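Local structure of Non-ribosomal peptide synthetase (Streptomyces halstedii, 3WV4) at residues A[76-87]-A[109-120]; A[209-220]-A[395-403]. The protein is the N-terminal part of a non-ribosomal peptide synthetase and has the fold of the AMP-binding enzymes of the ANL superfamily. One frame throughout, in Å; residues are numbered along the deposited sequence.

Interaction 1: A[76-87]-A[109-120]; sequences LLNHSQAFSAWL and VAVFYGACRRGV
F83 lays one face of its ring over the backbone of V111. V111 CA stands 4.0 Å from the ring centroid, a CH-pi contact offset toward the rim. V111 CG1 touches F83 CE2 at 3.7 Å, and G114 CA and A115 N lie at the ring edge. With CG anti to the backbone N (chi1 -176°), the ring is carried into the hole between V111, G114, A115 and A110, knob into hole. S80 is a second knob, among V109, A110, Y113 and G114. Its OG hydrogen-bonds L76 O, which also takes S80 N from the opposite face of its plane. The backbones are closest here. G114, which has no side chain, lets its CA lie directly against S80 O at 3.3 Å.

S84 carries the polar part. Its OG donates to G114 O at 2.6 Å and accepts a weak bond from R117 NH1 at 3.0 Å. Q81 CG lies over the centre of the R117 guanidinium, and S84 CB lies over one face of the R118 guanidinium, toward its rim. Both arginines reach further. R117 hydrogen-bonds G184 O. R118 hydrogen-bonds E186 O and forms a salt bridge with D88. L87 CD1 closes the far end on A115 and V120.

The helix axes approach to 7.4 Å and cross at -61°. The arrangement is a close helix-helix crossing at a glycine, and a Schellman motif with G119 at C-prime ends the second helix.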
loop_
_atom_site.group_PDB
_atom_site.type_symbol
_atom_site.label_atom_id
_atom_site.label_comp_id
_atom_site.label_asym_id
_atom_site.label_seq_id
_atom_site.Cartn_x
_atom_site.Cartn_y
_atom_site.Cartn_z
ATOM N N LEU A 76 2.515 18.697 1.800
ATOM C CA LEU A 76 2.172 17.410 2.427
ATOM C C LEU A 76 2.813 17.296 3.788
ATOM O O LEU A 76 2.216 16.808 4.740
ATOM C CB LEU A 76 2.601 16.241 1.525
ATOM C CG LEU A 76 2.461 14.875 2.161
ATOM C CD1 LEU A 76 1.039 14.629 2.607
ATOM C CD2 LEU A 76 2.908 13.812 1.147
ATOM N N LEU A 77 4.061 17.717 3.878
ATOM C CA LEU A 77 4.786 17.632 5.149
ATOM C C LEU A 77 4.165 18.572 6.165
ATOM O O LEU A 77 3.948 18.181 7.281
ATOM C CB LEU A 77 6.285 17.963 4.949
ATOM C CG LEU A 77 7.126 18.079 6.186
ATOM C CD1 LEU A 77 7.332 16.727 6.843
ATOM C CD2 LEU A 77 8.480 18.699 5.828
ATOM N N ASN A 78 3.846 19.798 5.752
ATOM C CA ASN A 78 3.202 20.754 6.647
ATOM C C ASN A 78 1.929 20.171 7.274
ATOM O O ASN A 78 1.788 20.147 8.492
ATOM C CB ASN A 78 2.849 22.054 5.898
ATOM C CG ASN A 78 4.078 22.888 5.544
ATOM O OD1 ASN A 78 5.149 22.680 6.082
ATOM N ND2 ASN A 78 3.917 23.815 4.583
ATOM N N HIS A 79 1.031 19.676 6.419
ATOM C CA HIS A 79 -0.232 19.115 6.871
ATOM C C HIS A 79 -0.027 17.867 7.700
ATOM O O HIS A 79 -0.737 17.676 8.703
ATOM C CB HIS A 79 -1.115 18.820 5.694
ATOM C CG HIS A 79 -1.644 20.040 5.017
ATOM N ND1 HIS A 79 -2.857 20.600 5.362
ATOM C CD2 HIS A 79 -1.143 20.820 4.026
ATOM C CE1 HIS A 79 -3.092 21.659 4.599
ATOM N NE2 HIS A 79 -2.061 21.829 3.799
ATOM N N SER A 80 0.980 17.062 7.376
ATOM C CA SER A 80 1.305 15.870 8.171
ATOM C C SER A 80 1.749 16.255 9.586
ATOM O O SER A 80 1.243 15.749 10.584
ATOM C CB SER A 80 2.368 15.016 7.446
ATOM O OG SER A 80 1.856 14.418 6.264
ATOM N N GLN A 81 2.656 17.216 9.678
ATOM C CA GLN A 81 3.052 17.787 10.994
ATOM C C GLN A 81 1.861 18.327 11.769
ATOM O O GLN A 81 1.698 18.057 12.974
ATOM C CB GLN A 81 4.062 18.918 10.764
ATOM C CG GLN A 81 5.354 18.362 10.209
ATOM C CD GLN A 81 6.372 19.443 9.868
ATOM O OE1 GLN A 81 6.044 20.615 9.786
ATOM N NE2 GLN A 81 7.605 19.041 9.689
ATOM N N ALA A 82 1.008 19.094 11.080
ATOM C CA ALA A 82 -0.175 19.649 11.730
ATOM C C ALA A 82 -1.056 18.539 12.263
ATOM O O ALA A 82 -1.579 18.591 13.396
ATOM C CB ALA A 82 -0.931 20.547 10.760
ATOM N N PHE A 83 -1.209 17.483 11.469
ATOM C CA PHE A 83 -2.026 16.370 11.934
ATOM C C PHE A 83 -1.376 15.676 13.137
ATOM O O PHE A 83 -2.075 15.269 14.067
ATOM C CB PHE A 83 -2.374 15.376 10.817
ATOM C CG PHE A 83 -3.283 14.304 11.292
ATOM C CD1 PHE A 83 -4.620 14.601 11.559
ATOM C CD2 PHE A 83 -2.777 13.092 11.667
ATOM C CE1 PHE A 83 -5.456 13.641 12.092
ATOM C CE2 PHE A 83 -3.607 12.115 12.169
ATOM C CZ PHE A 83 -4.963 12.380 12.384
ATOM N N SER A 84 -0.033 15.577 13.154
ATOM C CA SER A 84 0.644 15.062 14.329
ATOM C C SER A 84 0.306 15.929 15.598
ATOM O O SER A 84 0.065 15.391 16.681
ATOM C CB SER A 84 2.151 14.999 14.109
ATOM O OG SER A 84 2.505 14.096 13.068
ATOM N N ALA A 85 0.275 17.261 15.464
ATOM C CA ALA A 85 -0.026 18.119 16.615
ATOM C C ALA A 85 -1.436 17.892 17.082
ATOM O O ALA A 85 -1.710 17.929 18.256
ATOM C CB ALA A 85 0.151 19.572 16.265
ATOM N N TRP A 86 -2.333 17.594 16.154
ATOM C CA TRP A 86 -3.665 17.239 16.529
ATOM C C TRP A 86 -3.685 15.961 17.333
ATOM O O TRP A 86 -4.435 15.853 18.293
ATOM C CB TRP A 86 -4.503 17.063 15.263
ATOM C CG TRP A 86 -5.918 16.879 15.483
ATOM C CD1 TRP A 86 -6.857 17.851 15.575
ATOM C CD2 TRP A 86 -6.609 15.630 15.533
ATOM N NE1 TRP A 86 -8.113 17.284 15.737
ATOM C CE2 TRP A 86 -7.997 15.924 15.726
ATOM C CE3 TRP A 86 -6.198 14.287 15.505
ATOM C CZ2 TRP A 86 -8.964 14.934 15.831
ATOM C CZ3 TRP A 86 -7.170 13.290 15.597
ATOM C CH2 TRP A 86 -8.533 13.616 15.792
ATOM N N LEU A 87 -2.935 14.942 16.903
ATOM C CA LEU A 87 -2.851 13.741 17.704
ATOM C C LEU A 87 -2.342 14.084 19.096
ATOM O O LEU A 87 -2.913 13.662 20.086
ATOM C CB LEU A 87 -1.922 12.707 17.055
ATOM C CG LEU A 87 -2.471 12.086 15.763
ATOM C CD1 LEU A 87 -1.454 11.155 15.136
ATOM C CD2 LEU A 87 -3.766 11.346 16.032
ATOM N N VAL A 109 -3.577 10.915 3.365
ATOM C CA VAL A 109 -2.133 10.675 3.293
ATOM C C VAL A 109 -1.427 11.453 4.426
ATOM O O VAL A 109 -0.419 10.985 5.008
ATOM C CB VAL A 109 -1.601 11.100 1.920
ATOM C CG1 VAL A 109 -0.100 10.835 1.797
ATOM C CG2 VAL A 109 -2.324 10.334 0.821
ATOM N N ALA A 110 -1.995 12.622 4.742
ATOM C CA ALA A 110 -1.551 13.433 5.863
ATOM C C ALA A 110 -1.862 12.772 7.191
ATOM O O ALA A 110 -1.022 12.819 8.118
ATOM C CB ALA A 110 -2.175 14.835 5.794
ATOM N N VAL A 111 -3.025 12.112 7.281
ATOM C CA VAL A 111 -3.374 11.338 8.471
ATOM C C VAL A 111 -2.372 10.194 8.650
ATOM O O VAL A 111 -1.805 9.988 9.717
ATOM C CB VAL A 111 -4.801 10.812 8.405
ATOM C CG1 VAL A 111 -5.071 9.882 9.561
ATOM C CG2 VAL A 111 -5.788 11.966 8.444
ATOM N N PHE A 112 -2.104 9.492 7.578
ATOM C CA PHE A 112 -1.146 8.402 7.591
ATOM C C PHE A 112 0.230 8.875 8.075
ATOM O O PHE A 112 0.792 8.382 9.054
ATOM C CB PHE A 112 -1.093 7.801 6.185
ATOM C CG PHE A 112 -0.043 6.789 6.014
ATOM C CD1 PHE A 112 0.079 5.771 6.904
ATOM C CD2 PHE A 112 0.892 6.899 5.001
ATOM C CE1 PHE A 112 1.075 4.812 6.754
ATOM C CE2 PHE A 112 1.917 5.982 4.871
ATOM C CZ PHE A 112 1.997 4.930 5.731
ATOM N N TYR A 113 0.776 9.863 7.411
ATOM C CA TYR A 113 2.129 10.300 7.769
ATOM C C TYR A 113 2.211 10.956 9.134
ATOM O O TYR A 113 3.192 10.717 9.890
ATOM C CB TYR A 113 2.695 11.212 6.706
ATOM C CG TYR A 113 3.259 10.472 5.483
ATOM C CD1 TYR A 113 4.220 9.455 5.624
ATOM C CD2 TYR A 113 2.832 10.785 4.212
ATOM C CE1 TYR A 113 4.709 8.759 4.522
ATOM C CE2 TYR A 113 3.313 10.084 3.117
ATOM C CZ TYR A 113 4.262 9.079 3.294
ATOM O OH TYR A 113 4.782 8.443 2.214
ATOM N N GLY A 114 1.190 11.759 9.482
ATOM C CA GLY A 114 1.224 12.469 10.764
ATOM C C GLY A 114 1.176 11.452 11.885
ATOM O O GLY A 114 1.819 11.624 12.938
ATOM N N ALA A 115 0.417 10.369 11.668
ATOM C CA ALA A 115 0.373 9.292 12.657
ATOM C C ALA A 115 1.673 8.538 12.773
ATOM O O ALA A 115 2.126 8.202 13.883
ATOM C CB ALA A 115 -0.720 8.347 12.337
ATOM N N CYS A 116 2.304 8.268 11.654
ATOM C CA CYS A 116 3.605 7.592 11.697
ATOM C C CYS A 116 4.664 8.401 12.501
ATOM O O CYS A 116 5.462 7.803 13.282
ATOM C CB CYS A 116 4.104 7.355 10.275
ATOM S SG CYS A 116 3.278 5.968 9.452
ATOM N N ARG A 117 4.661 9.736 12.293
ATOM C CA ARG A 117 5.617 10.659 12.923
ATOM C C ARG A 117 5.459 10.693 14.440
ATOM O O ARG A 117 6.311 11.264 15.123
ATOM C CB ARG A 117 5.401 12.088 12.448
ATOM C CG ARG A 117 5.837 12.383 11.042
ATOM C CD ARG A 117 5.512 13.828 10.670
ATOM N NE ARG A 117 6.521 14.704 11.260
ATOM C CZ ARG A 117 6.351 15.482 12.326
ATOM N NH1 ARG A 117 5.169 15.577 12.975
ATOM N NH2 ARG A 117 7.396 16.204 12.732
ATOM N N ARG A 118 4.350 10.159 14.947
ATOM C CA ARG A 118 4.120 10.047 16.378
ATOM C C ARG A 118 4.142 8.637 16.875
ATOM O O ARG A 118 3.739 8.379 17.998
ATOM C CB ARG A 118 2.791 10.748 16.769
ATOM C CG ARG A 118 2.881 12.255 16.594
ATOM C CD ARG A 118 3.887 12.849 17.592
ATOM N NE ARG A 118 4.116 14.296 17.437
ATOM C CZ ARG A 118 5.166 14.849 16.838
ATOM N NH1 ARG A 118 6.101 14.112 16.245
ATOM N NH2 ARG A 118 5.256 16.165 16.785
ATOM N N GLY A 119 4.564 7.699 16.041
ATOM C CA GLY A 119 4.476 6.277 16.404
ATOM C C GLY A 119 3.078 5.783 16.618
ATOM O O GLY A 119 2.869 4.741 17.239
ATOM N N VAL A 120 2.094 6.503 16.110
ATOM C CA VAL A 120 0.685 6.064 16.227
ATOM C C VAL A 120 0.409 5.113 15.057
ATOM O O VAL A 120 0.951 5.249 13.939
ATOM C CB VAL A 120 -0.240 7.318 16.216
ATOM C CG1 VAL A 120 -1.720 7.012 16.035
ATOM C CG2 VAL A 120 -0.029 8.079 17.490
#

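Interaction 2: A[209-220]-A[395-403]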
loop_
_atom_site.group_PDB
_atom_site.type_symbol
_atom_site.label_atom_id
_atom_site.label_comp_id
_atom_site.label_asym_id
_atom_site.label_seq_id
_atom_site.Cartn_x
_atom_site.Cartn_y
_atom_site.Cartn_z
ATOM N N LYS A 209 -8.933 -10.022 11.546
ATOM C CA LYS A 209 -7.561 -10.486 11.343
ATOM C C LYS A 209 -6.808 -9.450 10.544
ATOM O O LYS A 209 -7.163 -9.188 9.427
ATOM C CB LYS A 209 -7.584 -11.816 10.600
ATOM C CG LYS A 209 -6.219 -12.457 10.569
ATOM C CD LYS A 209 -6.181 -13.853 9.944
ATOM C CE LYS A 209 -6.208 -13.792 8.435
ATOM N NZ LYS A 209 -5.988 -15.166 7.885
ATOM N N ALA A 210 -5.796 -8.848 11.153
ATOM C CA ALA A 210 -5.024 -7.815 10.553
ATOM C C ALA A 210 -3.573 -8.204 10.580
ATOM O O ALA A 210 -3.084 -8.723 11.586
ATOM C CB ALA A 210 -5.199 -6.514 11.318
ATOM N N VAL A 211 -2.872 -7.924 9.499
ATOM C CA VAL A 211 -1.418 -8.005 9.537
ATOM C C VAL A 211 -0.829 -6.772 10.217
ATOM O O VAL A 211 -1.223 -5.664 9.920
ATOM C CB VAL A 211 -0.867 -8.134 8.133
ATOM C CG1 VAL A 211 0.654 -8.270 8.154
ATOM C CG2 VAL A 211 -1.523 -9.337 7.456
ATOM N N ALA A 212 0.086 -7.001 11.145
ATOM C CA ALA A 212 0.728 -5.961 11.896
ATOM C C ALA A 212 2.004 -5.620 11.242
ATOM O O ALA A 212 2.922 -6.450 11.168
ATOM C CB ALA A 212 1.003 -6.399 13.330
ATOM N N CYS A 213 2.112 -4.360 10.827
ATOM C CA CYS A 213 3.209 -3.964 9.988
ATOM C C CYS A 213 4.055 -2.943 10.657
ATOM O O CYS A 213 3.616 -1.781 10.823
ATOM C CB CYS A 213 2.681 -3.393 8.660
ATOM S SG CYS A 213 1.648 -4.516 7.703
ATOM N N PRO A 214 5.288 -3.315 11.000
ATOM C CA PRO A 214 6.186 -2.345 11.562
ATOM C C PRO A 214 6.771 -1.420 10.536
ATOM O O PRO A 214 6.859 -1.757 9.382
ATOM C CB PRO A 214 7.308 -3.209 12.182
ATOM C CG PRO A 214 6.709 -4.575 12.298
ATOM C CD PRO A 214 5.860 -4.660 11.064
ATOM N N HIS A 215 7.263 -0.286 10.985
ATOM C CA HIS A 215 7.983 0.674 10.111
ATOM C C HIS A 215 9.032 0.089 9.208
ATOM O O HIS A 215 9.040 0.351 7.995
ATOM C CB HIS A 215 8.685 1.738 10.977
ATOM C CG HIS A 215 7.752 2.788 11.490
ATOM N ND1 HIS A 215 7.672 4.046 10.926
ATOM C CD2 HIS A 215 6.836 2.766 12.493
ATOM C CE1 HIS A 215 6.758 4.755 11.571
ATOM N NE2 HIS A 215 6.231 4.000 12.517
ATOM N N GLN A 216 9.945 -0.692 9.751
ATOM C CA GLN A 216 11.090 -1.084 8.915
ATOM C C GLN A 216 10.712 -1.981 7.773
ATOM O O GLN A 216 11.302 -1.899 6.712
ATOM C CB GLN A 216 12.153 -1.926 9.624
ATOM C CG GLN A 216 12.073 -2.145 11.079
ATOM C CD GLN A 216 13.232 -3.001 11.589
ATOM O OE1 GLN A 216 13.033 -3.882 12.419
ATOM N NE2 GLN A 216 14.416 -2.749 11.086
ATOM N N GLN A 217 9.842 -2.957 8.039
ATOM C CA GLN A 217 9.412 -3.885 7.006
ATOM C C GLN A 217 8.770 -3.084 5.851
ATOM O O GLN A 217 8.974 -3.387 4.675
ATOM C CB GLN A 217 8.388 -4.878 7.544
ATOM C CG GLN A 217 8.953 -6.084 8.251
ATOM C CD GLN A 217 9.133 -5.864 9.738
ATOM O OE1 GLN A 217 9.516 -4.792 10.177
ATOM N NE2 GLN A 217 8.830 -6.872 10.513
ATOM N N ILE A 218 7.991 -2.073 6.210
ATOM C CA ILE A 218 7.226 -1.306 5.240
ATOM C C ILE A 218 8.190 -0.573 4.345
ATOM O O ILE A 218 8.122 -0.679 3.144
ATOM C CB ILE A 218 6.230 -0.310 5.910
ATOM C CG1 ILE A 218 5.045 -1.060 6.583
ATOM C CG2 ILE A 218 5.598 0.620 4.879
ATOM C CD1 ILE A 218 4.166 -0.130 7.435
ATOM N N VAL A 219 9.147 0.125 4.942
ATOM C CA VAL A 219 10.104 0.881 4.190
ATOM C C VAL A 219 10.914 -0.064 3.373
ATOM O O VAL A 219 11.171 0.192 2.182
ATOM C CB VAL A 219 10.991 1.701 5.128
ATOM C CG1 VAL A 219 12.131 2.392 4.397
ATOM C CG2 VAL A 219 10.142 2.772 5.822
ATOM N N PHE A 220 11.321 -1.189 3.965
ATOM C CA PHE A 220 12.115 -2.152 3.209
ATOM C C PHE A 220 11.355 -2.653 2.005
ATOM O O PHE A 220 11.838 -2.618 0.879
ATOM C CB PHE A 220 12.525 -3.370 4.062
ATOM C CG PHE A 220 13.110 -4.429 3.240
ATOM C CD1 PHE A 220 14.407 -4.316 2.835
ATOM C CD2 PHE A 220 12.326 -5.436 2.710
ATOM C CE1 PHE A 220 14.975 -5.224 1.988
ATOM C CE2 PHE A 220 12.896 -6.383 1.851
ATOM C CZ PHE A 220 14.216 -6.252 1.484
ATOM N N PRO A 395 13.355 -9.281 5.116
ATOM C CA PRO A 395 13.085 -8.094 5.908
ATOM C C PRO A 395 11.758 -7.432 5.593
ATOM O O PRO A 395 11.503 -6.347 6.055
ATOM C CB PRO A 395 14.253 -7.143 5.559
ATOM C CG PRO A 395 15.272 -7.999 4.862
ATOM C CD PRO A 395 14.477 -9.081 4.186
ATOM N N HIS A 396 10.938 -8.089 4.794
ATOM C CA HIS A 396 9.580 -7.646 4.431
ATOM C C HIS A 396 8.535 -8.485 5.163
ATOM O O HIS A 396 7.358 -8.124 5.169
ATOM C CB HIS A 396 9.350 -7.761 2.932
ATOM C CG HIS A 396 9.532 -9.138 2.374
ATOM N ND1 HIS A 396 10.374 -10.097 2.924
ATOM C CD2 HIS A 396 9.031 -9.696 1.252
ATOM C CE1 HIS A 396 10.342 -11.188 2.185
ATOM N NE2 HIS A 396 9.541 -10.971 1.160
ATOM N N VAL A 397 8.958 -9.645 5.705
ATOM C CA VAL A 397 8.028 -10.510 6.419
ATOM C C VAL A 397 7.538 -9.725 7.612
ATOM O O VAL A 397 8.346 -9.330 8.431
ATOM C CB VAL A 397 8.690 -11.772 6.928
ATOM C CG1 VAL A 397 7.685 -12.492 7.868
ATOM C CG2 VAL A 397 9.104 -12.655 5.750
ATOM N N MET A 398 6.232 -9.498 7.695
ATOM C CA MET A 398 5.654 -8.590 8.676
ATOM C C MET A 398 5.617 -9.269 10.033
ATOM O O MET A 398 6.039 -10.402 10.155
ATOM C CB MET A 398 4.231 -8.158 8.225
ATOM C CG MET A 398 4.241 -7.313 6.943
ATOM S SD MET A 398 5.032 -5.690 7.180
ATOM C CE MET A 398 5.311 -5.365 5.414
ATOM N N ALA A 399 5.135 -8.570 11.042
ATOM C CA ALA A 399 5.246 -9.012 12.410
ATOM C C ALA A 399 4.204 -10.049 12.882
ATOM O O ALA A 399 4.206 -10.310 14.040
ATOM C CB ALA A 399 5.169 -7.816 13.333
ATOM N N GLY A 400 3.347 -10.611 12.038
ATOM C CA GLY A 400 2.277 -11.478 12.492
ATOM C C GLY A 400 0.933 -10.763 12.350
ATOM O O GLY A 400 0.849 -9.701 11.717
ATOM N N TYR A 401 -0.115 -11.369 12.923
ATOM C CA TYR A 401 -1.432 -10.801 12.959
ATOM C C TYR A 401 -1.641 -10.085 14.277
ATOM O O TYR A 401 -1.133 -10.520 15.297
ATOM C CB TYR A 401 -2.487 -11.891 12.778
ATOM C CG TYR A 401 -2.300 -12.676 11.498
ATOM C CD1 TYR A 401 -2.485 -12.073 10.261
ATOM C CD2 TYR A 401 -1.907 -14.001 11.523
ATOM C CE1 TYR A 401 -2.314 -12.782 9.080
ATOM C CE2 TYR A 401 -1.733 -14.729 10.350
ATOM C CZ TYR A 401 -1.940 -14.114 9.124
ATOM O OH TYR A 401 -1.734 -14.823 7.938
ATOM N N TRP A 402 -2.391 -8.993 14.271
ATOM C CA TRP A 402 -2.568 -8.201 15.464
ATOM C C TRP A 402 -3.324 -9.016 16.568
ATOM O O TRP A 402 -4.439 -9.487 16.335
ATOM C CB TRP A 402 -3.331 -6.951 15.077
ATOM C CG TRP A 402 -3.820 -6.098 16.187
ATOM C CD1 TRP A 402 -5.120 -5.892 16.535
ATOM C CD2 TRP A 402 -3.035 -5.325 17.080
ATOM N NE1 TRP A 402 -5.204 -4.999 17.573
ATOM C CE2 TRP A 402 -3.931 -4.668 17.956
ATOM C CE3 TRP A 402 -1.660 -5.087 17.212
ATOM C CZ2 TRP A 402 -3.505 -3.804 18.958
ATOM C CZ3 TRP A 402 -1.222 -4.225 18.243
ATOM C CH2 TRP A 402 -2.153 -3.601 19.101
ATOM N N ARG A 403 -2.671 -9.185 17.730
ATOM C CA ARG A 403 -3.241 -9.838 18.920
ATOM C C ARG A 403 -3.888 -11.195 18.643
ATOM O O ARG A 403 -4.972 -11.495 19.149
ATOM C CB ARG A 403 -4.255 -8.913 19.592
ATOM C CG ARG A 403 -3.611 -7.638 20.097
ATOM C CD ARG A 403 -4.542 -6.860 20.995
ATOM N NE ARG A 403 -3.892 -5.688 21.571
ATOM C CZ ARG A 403 -4.538 -4.675 22.135
ATOM N NH1 ARG A 403 -5.863 -4.651 22.196
ATOM N NH2 ARG A 403 -3.856 -3.674 22.622
#
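M398 runs its side chain along one flank of segment 209-220. Its CB meets V211 CG1 at 3.6 Å and also touches A212 O. Its CG lies beside V211 CG1 and C213 SG. The chain turns about CB-CG (chi2 -67°), which carries the sulfur between C213 CB and Q217 CB, 3.5 Å from the latter. Beyond, it is extended, and CE ends against Q217 CB at the start of the helix. Y250 and Y412 also touch this side chain.

Beyond M398, toward K209, the backbones are joined. Strand 210-214 pairs antiparallel with strand 195-200, and the loop joins it through V211 and Y401. This single bridge is an antiparallel, non-hydrogen-bonded pair, flanked by the bonds A212 N to G400 O, almost straight (179°), and W402 N to A210 O at 2.8 Å. A399 N adds a bond to A212 O. On the helix side, Q217 NE2 reaches V397 O at 3.3 Å, with the acceptor close to the amide plane.

An aromatic ring marks each end. K209 lays CD over the centre of the Y401 ring, 4.1 Å from its centroid, while A210 O lies in plane at the edge. The Y401 hydroxyl bonds to E344. P395 CB sits over the centre of the F220 ring, 3.7 Å from its centroid, and H396 CB lies at that ring's edge.

The hydrogen bonds across the contact are neutral and all end on main-chain carbonyls. They probably help to hold the 395-403 loop, while apolar packing comes from M398, C-H groups over the rings, and aliphatic groups such as V211, P214 and A399.

From the N terminus, interaction 1 comes first. It closes a loop of 21 residues by packing helix 73-89 on helix 106-116. That loop includes strand 97-101. Interaction 2 opens only later, at 209-220, and closes across 174 residues on 395-403. The two loops therefore follow in series, neither nested nor crossed. Interaction 1 is local, between two successive helices. Interaction 2 is long-range and ties strand 210-214 and the start of helix 215-229 to the loop between strand 388-393 and helix 405-411. Their centres are about 20 Å apart, yet they meet where C116 O packs against H215 CE1 at 3.7 Å. Helix 246-258 touches side chains of both.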